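Local coordinates for putative nucleoprotein (Infectious salmon anemia virus, PDB 4EWC) that encapsidates the negative-strand viral RNA of an orthomyxovirus, protecting it from nucleases and forming the ribonucleoprotein that serves as template for transcription and replication, at residues M398-E403 with C423-L428; N462-S467 with L492-V497. All coordinates share one frame; numbering follows the deposited sequence.

Interaction 1: residues M398-E403 with C423-L428; sequences MMYIQE and CREAKL
With CG anti to the carbonyl carbon (chi1 -81°) and a bend at its third torsion (chi3 57°), Met399 brings its methyl end to the backbone of Lys427, while Tyr400 has CG anti to the backbone N and meets Glu425 with the CD1/CE1 edge of its ring. Met399 is a selenomethionine in this crystal. Its terminal CE meets two methyl or methylene groups, at 4.1 Å from Ala426 CB and 3.9 Å from Lys427 CB, and lies close to Lys427 N. The selenium sits over the next peptide, with SE 3.5 Å from Lys427 O. The selenoether end is thus laid against the backbone just where helix 417-425 has ended: Ala426 is the first residue to leave helical angles, and its CB points at the other segment. The Tyr400-Glu425 pair is of another kind. The carboxylate comes to the rim of the phenol, near the ring plane, with Glu425 OE1 3.4 Å from Tyr400 CD1, and the two planes stand 64° apart. The Glu425 chain, bent at chi2, crosses the tyrosine side chain at about a right angle, and its methylene carbon CG lies 4.0 Å from Tyr400 CE1. Such an edge approach sets the oxygen beside the weakly positive ring hydrogens. The Met399 part is apolar and van der Waals contact; the Glu425 part adds a probably weak electrostatic one. Met398 and Ile401 of helix 394-402 pack on helix 142-162; Leu428, beyond the end of helix 417-425, touches Ser395 and Ser396 of helix 394-402. Together the contacts set the side of one helix against the C-terminal end of another and the loop that leaves it for strand 429-432, within this predominantly alpha-helical nucleoprotein.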
loop_
_atom_site.group_PDB
_atom_site.type_symbol
_atom_site.label_atom_id
_atom_site.label_comp_id
_atom_site.label_asym_id
_atom_site.label_seq_id
_atom_site.Cartn_x
_atom_site.Cartn_y
_atom_site.Cartn_z
HETATM N N MSE A 398 -9.025 2.341 -30.873
HETATM C CA MSE A 398 -9.678 2.110 -32.146
HETATM C C MSE A 398 -11.087 2.643 -32.134
HETATM O O MSE A 398 -11.499 3.297 -33.110
HETATM C CB MSE A 398 -9.668 0.617 -32.436
HETATM C CG MSE A 398 -8.321 0.199 -33.015
HETATM SE SE MSE A 398 -8.153 -1.759 -33.006
HETATM C CE MSE A 398 -8.511 -2.089 -34.908
HETATM N N MSE A 399 -11.834 2.386 -31.067
HETATM C CA MSE A 399 -13.210 2.887 -30.943
HETATM C C MSE A 399 -13.257 4.414 -30.994
HETATM O O MSE A 399 -14.088 5.000 -31.672
HETATM C CB MSE A 399 -13.847 2.429 -29.622
HETATM C CG MSE A 399 -14.390 1.031 -29.620
HETATM SE SE MSE A 399 -15.123 0.570 -27.836
HETATM C CE MSE A 399 -16.430 2.029 -27.666
ATOM N N TYR A 400 -12.362 5.037 -30.238
ATOM C CA TYR A 400 -12.360 6.477 -30.053
ATOM C C TYR A 400 -12.140 7.146 -31.400
ATOM O O TYR A 400 -12.855 8.085 -31.756
ATOM C CB TYR A 400 -11.303 6.851 -29.021
ATOM C CG TYR A 400 -11.150 8.323 -28.731
ATOM C CD1 TYR A 400 -11.930 8.948 -27.768
ATOM C CD2 TYR A 400 -10.202 9.079 -29.398
ATOM C CE1 TYR A 400 -11.784 10.294 -27.495
ATOM C CE2 TYR A 400 -10.047 10.421 -29.136
ATOM C CZ TYR A 400 -10.843 11.028 -28.192
ATOM O OH TYR A 400 -10.694 12.378 -27.940
ATOM N N ILE A 401 -11.183 6.621 -32.164
ATOM C CA ILE A 401 -10.954 7.060 -33.537
ATOM C C ILE A 401 -12.116 6.710 -34.500
ATOM O O ILE A 401 -12.492 7.531 -35.340
ATOM C CB ILE A 401 -9.650 6.502 -34.082
ATOM C CG1 ILE A 401 -8.491 6.914 -33.168
ATOM C CG2 ILE A 401 -9.385 7.008 -35.495
ATOM C CD1 ILE A 401 -7.181 6.251 -33.502
ATOM N N GLN A 402 -12.678 5.506 -34.385
ATOM C CA GLN A 402 -13.816 5.152 -35.219
ATOM C C GLN A 402 -15.003 6.073 -34.922
ATOM O O GLN A 402 -15.754 6.423 -35.832
ATOM C CB GLN A 402 -14.217 3.673 -35.079
ATOM N N GLU A 403 -15.155 6.502 -33.671
ATOM C CA GLU A 403 -16.281 7.370 -33.329
ATOM C C GLU A 403 -16.150 8.778 -33.921
ATOM O O GLU A 403 -17.050 9.599 -33.799
ATOM C CB GLU A 403 -16.517 7.423 -31.820
ATOM N N CYS A 423 -9.829 6.878 -22.326
ATOM C CA CYS A 423 -10.365 5.863 -21.423
ATOM C C CYS A 423 -11.761 6.204 -20.944
ATOM O O CYS A 423 -12.668 5.385 -21.062
ATOM C CB CYS A 423 -9.463 5.677 -20.202
ATOM S SG CYS A 423 -7.949 4.710 -20.479
ATOM N N ARG A 424 -11.926 7.395 -20.381
ATOM C CA ARG A 424 -13.234 7.807 -19.888
ATOM C C ARG A 424 -14.280 7.838 -21.012
ATOM O O ARG A 424 -15.439 7.464 -20.803
ATOM C CB ARG A 424 -13.152 9.159 -19.177
ATOM C CG ARG A 424 -12.201 9.177 -18.001
ATOM C CD ARG A 424 -12.245 10.486 -17.235
ATOM N NE ARG A 424 -11.104 10.586 -16.343
ATOM C CZ ARG A 424 -9.948 11.155 -16.675
ATOM N NH1 ARG A 424 -9.788 11.697 -17.879
ATOM N NH2 ARG A 424 -8.948 11.195 -15.797
ATOM N N GLU A 425 -13.855 8.246 -22.209
ATOM C CA GLU A 425 -14.769 8.432 -23.339
ATOM C C GLU A 425 -15.297 7.136 -23.958
ATOM O O GLU A 425 -16.509 6.935 -24.039
ATOM C CB GLU A 425 -14.129 9.300 -24.426
ATOM C CG GLU A 425 -15.131 9.997 -25.358
ATOM C CD GLU A 425 -15.802 9.071 -26.390
ATOM O OE1 GLU A 425 -15.139 8.122 -26.895
ATOM O OE2 GLU A 425 -16.994 9.311 -26.707
ATOM N N ALA A 426 -14.400 6.270 -24.421
ATOM C CA ALA A 426 -14.830 5.040 -25.074
ATOM C C ALA A 426 -15.504 4.075 -24.095
ATOM O O ALA A 426 -15.423 4.220 -22.869
ATOM C CB ALA A 426 -13.678 4.358 -25.785
ATOM N N LYS A 427 -16.184 3.096 -24.675
ATOM C CA LYS A 427 -16.917 2.100 -23.934
ATOM C C LYS A 427 -16.309 0.735 -24.240
ATOM O O LYS A 427 -16.902 -0.086 -24.940
ATOM C CB LYS A 427 -18.402 2.154 -24.285
ATOM C CG LYS A 427 -19.135 3.352 -23.665
ATOM C CD LYS A 427 -20.539 3.547 -24.256
ATOM C CE LYS A 427 -21.307 4.680 -23.563
ATOM N NZ LYS A 427 -20.601 5.999 -23.603
ATOM N N LEU A 428 -15.104 0.522 -23.707
ATOM C CA LEU A 428 -14.375 -0.726 -23.844
ATOM C C LEU A 428 -15.159 -1.880 -23.241
ATOM O O LEU A 428 -15.893 -1.716 -22.259
ATOM C CB LEU A 428 -13.007 -0.604 -23.149
ATOM C CG LEU A 428 -12.140 -1.873 -23.091
ATOM C CD1 LEU A 428 -11.791 -2.358 -24.495
ATOM C CD2 LEU A 428 -10.895 -1.649 -22.276
#

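Interaction 2: residues N462-S467 with L492-V497; sequences NAVPGS and LRLSNV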
loop_
_atom_site.group_PDB
_atom_site.type_symbol
_atom_site.label_atom_id
_atom_site.label_comp_id
_atom_site.label_asym_id
_atom_site.label_seq_id
_atom_site.Cartn_x
_atom_site.Cartn_y
_atom_site.Cartn_z
ATOM N N ASN A 462 -4.199 3.129 -7.896
ATOM C CA ASN A 462 -4.815 4.425 -8.182
ATOM C C ASN A 462 -5.030 4.712 -9.676
ATOM O O ASN A 462 -5.898 5.504 -10.036
ATOM C CB ASN A 462 -4.032 5.559 -7.535
ATOM C CG ASN A 462 -4.183 5.571 -6.041
ATOM O OD1 ASN A 462 -4.936 6.379 -5.483
ATOM N ND2 ASN A 462 -3.475 4.662 -5.376
ATOM N N ALA A 463 -4.230 4.084 -10.533
ATOM C CA ALA A 463 -4.320 4.341 -11.955
ATOM C C ALA A 463 -5.622 3.774 -12.525
ATOM O O ALA A 463 -6.351 4.470 -13.217
ATOM C CB ALA A 463 -3.114 3.786 -12.685
ATOM N N VAL A 464 -5.907 2.512 -12.231
ATOM C CA VAL A 464 -7.160 1.902 -12.635
ATOM C C VAL A 464 -7.800 1.316 -11.404
ATOM O O VAL A 464 -7.474 0.190 -11.029
ATOM C CB VAL A 464 -6.960 0.764 -13.641
ATOM C CG1 VAL A 464 -8.299 0.154 -14.025
ATOM C CG2 VAL A 464 -6.238 1.263 -14.875
ATOM N N PRO A 465 -8.712 2.073 -10.765
ATOM C CA PRO A 465 -9.275 1.643 -9.484
ATOM C C PRO A 465 -9.851 0.250 -9.604
ATOM O O PRO A 465 -10.384 -0.115 -10.667
ATOM C CB PRO A 465 -10.397 2.648 -9.233
ATOM C CG PRO A 465 -10.005 3.835 -9.997
ATOM C CD PRO A 465 -9.354 3.305 -11.245
ATOM N N GLY A 466 -9.736 -0.525 -8.532
ATOM C CA GLY A 466 -10.389 -1.816 -8.489
ATOM C C GLY A 466 -9.527 -2.920 -9.056
ATOM O O GLY A 466 -9.909 -4.087 -9.015
ATOM N N SER A 467 -8.368 -2.571 -9.595
ATOM C CA SER A 467 -7.485 -3.601 -10.102
ATOM C C SER A 467 -6.843 -4.360 -8.935
ATOM O O SER A 467 -6.782 -3.857 -7.802
ATOM C CB SER A 467 -6.417 -3.007 -11.021
ATOM O OG SER A 467 -5.662 -2.036 -10.333
ATOM N N LEU A 492 -16.016 -2.870 -19.465
ATOM C CA LEU A 492 -14.821 -2.462 -18.750
ATOM C C LEU A 492 -14.822 -0.949 -18.613
ATOM O O LEU A 492 -14.136 -0.251 -19.352
ATOM C CB LEU A 492 -13.571 -2.923 -19.497
ATOM C CG LEU A 492 -12.215 -2.828 -18.794
ATOM C CD1 LEU A 492 -12.351 -2.487 -17.320
ATOM C CD2 LEU A 492 -11.429 -4.114 -18.980
ATOM N N ARG A 493 -15.611 -0.449 -17.668
ATOM C CA ARG A 493 -15.729 0.984 -17.446
ATOM C C ARG A 493 -14.426 1.545 -16.901
ATOM O O ARG A 493 -13.811 0.954 -16.019
ATOM C CB ARG A 493 -16.881 1.285 -16.488
ATOM N N LEU A 494 -14.009 2.688 -17.432
ATOM C CA LEU A 494 -12.732 3.266 -17.060
ATOM C C LEU A 494 -12.843 4.753 -16.791
ATOM O O LEU A 494 -11.911 5.513 -17.045
ATOM C CB LEU A 494 -11.696 3.047 -18.161
ATOM C CG LEU A 494 -11.170 1.649 -18.456
ATOM C CD1 LEU A 494 -10.178 1.680 -19.627
ATOM C CD2 LEU A 494 -10.505 1.059 -17.211
ATOM N N SER A 495 -13.985 5.184 -16.282
ATOM C CA SER A 495 -14.035 6.496 -15.655
ATOM C C SER A 495 -13.308 6.314 -14.331
ATOM O O SER A 495 -12.963 5.187 -13.956
ATOM C CB SER A 495 -15.478 6.955 -15.448
ATOM O OG SER A 495 -16.327 5.894 -15.042
ATOM N N ASN A 496 -13.030 7.402 -13.634
ATOM C CA ASN A 496 -12.241 7.321 -12.402
ATOM C C ASN A 496 -10.805 6.823 -12.597
ATOM O O ASN A 496 -10.030 6.756 -11.636
ATOM C CB ASN A 496 -12.965 6.500 -11.323
ATOM C CG ASN A 496 -14.437 6.858 -11.228
ATOM O OD1 ASN A 496 -14.854 7.939 -11.667
ATOM N ND2 ASN A 496 -15.233 5.957 -10.662
ATOM N N VAL A 497 -10.448 6.489 -13.834
ATOM C CA VAL A 497 -9.056 6.210 -14.188
ATOM C C VAL A 497 -8.188 7.442 -13.849
ATOM O O VAL A 497 -8.705 8.538 -13.704
ATOM C CB VAL A 497 -8.948 5.861 -15.685
ATOM C CG1 VAL A 497 -8.948 7.124 -16.514
ATOM C CG2 VAL A 497 -7.717 5.038 -15.983
#
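Val464 and Leu494 supply one of two methyl contacts here, their side chains crossing obliquely with Val464 CG1 4.0 Å from Leu494 CD2. Val464 CG1 is anti to the backbone N (chi1 180°), the rotamer that directs it to the leucine, and the second branch, CG2, lies 4.2 Å from Val497 CG2. A second group of contacts sets carbon against carbonyl oxygen. Val497 CA approaches Ala463 O at 3.4 Å in a CA-H...O contact with 131° at the hydrogen, and the CG2 branch of Val497 borders the same oxygen. Pro465 works in the reverse sense: its ring carbons CG and CD both lie by Asn496 O, CG at 3.3 Å from that oxygen, and CD also reaches Val497 CA. True hydrogen bonds occur inside 462-467. The type II turn from Val464 to Ser467 is closed by Ser467 N to Val464 O, and Ser467 OG gives that oxygen a second bond of 3.0 Å, at a C=O...OG angle of 157°. Gly466, at a positive phi, takes the turn position where a side chain would collide with the preceding carbonyl. Outside the pair, Arg442 of helix 438-449 bonds to Pro465 O and Arg493 O and so bridges both segments, and the backbones of Ala463 and Arg498 are hydrogen-bonded. The chemistry implies a mostly buried join in which the turn is closed by its own two bonds to Val464 O, while Val464 and Pro465 pack on Leu494, Asn496 and Val497 by van der Waals contact, with carbonyl oxygens met by C-H groups.

In the fold
Interaction 1 closes before interaction 2 opens, and both fall within the C-terminal orthomyxovirus nucleoprotein region, their centres 15 Å apart and on the same side of the chain's centre. Interaction 1 lies at the surface, interaction 2 is buried. They meet where 423-428 touches 492-497: Leu428 O lies 3.0 Å from Leu492 N, a probable hydrogen bond, and Arg424 packs against Leu494. Helix 417-425 belongs to interaction 1 and also touches the loop of interaction 2, through Cys423 to Leu494 and Cys420 and Cys423 to Val497, so it connects the two. That loop in turn rests on the end of helix 457-463, giving a continuous chain of packing through the region.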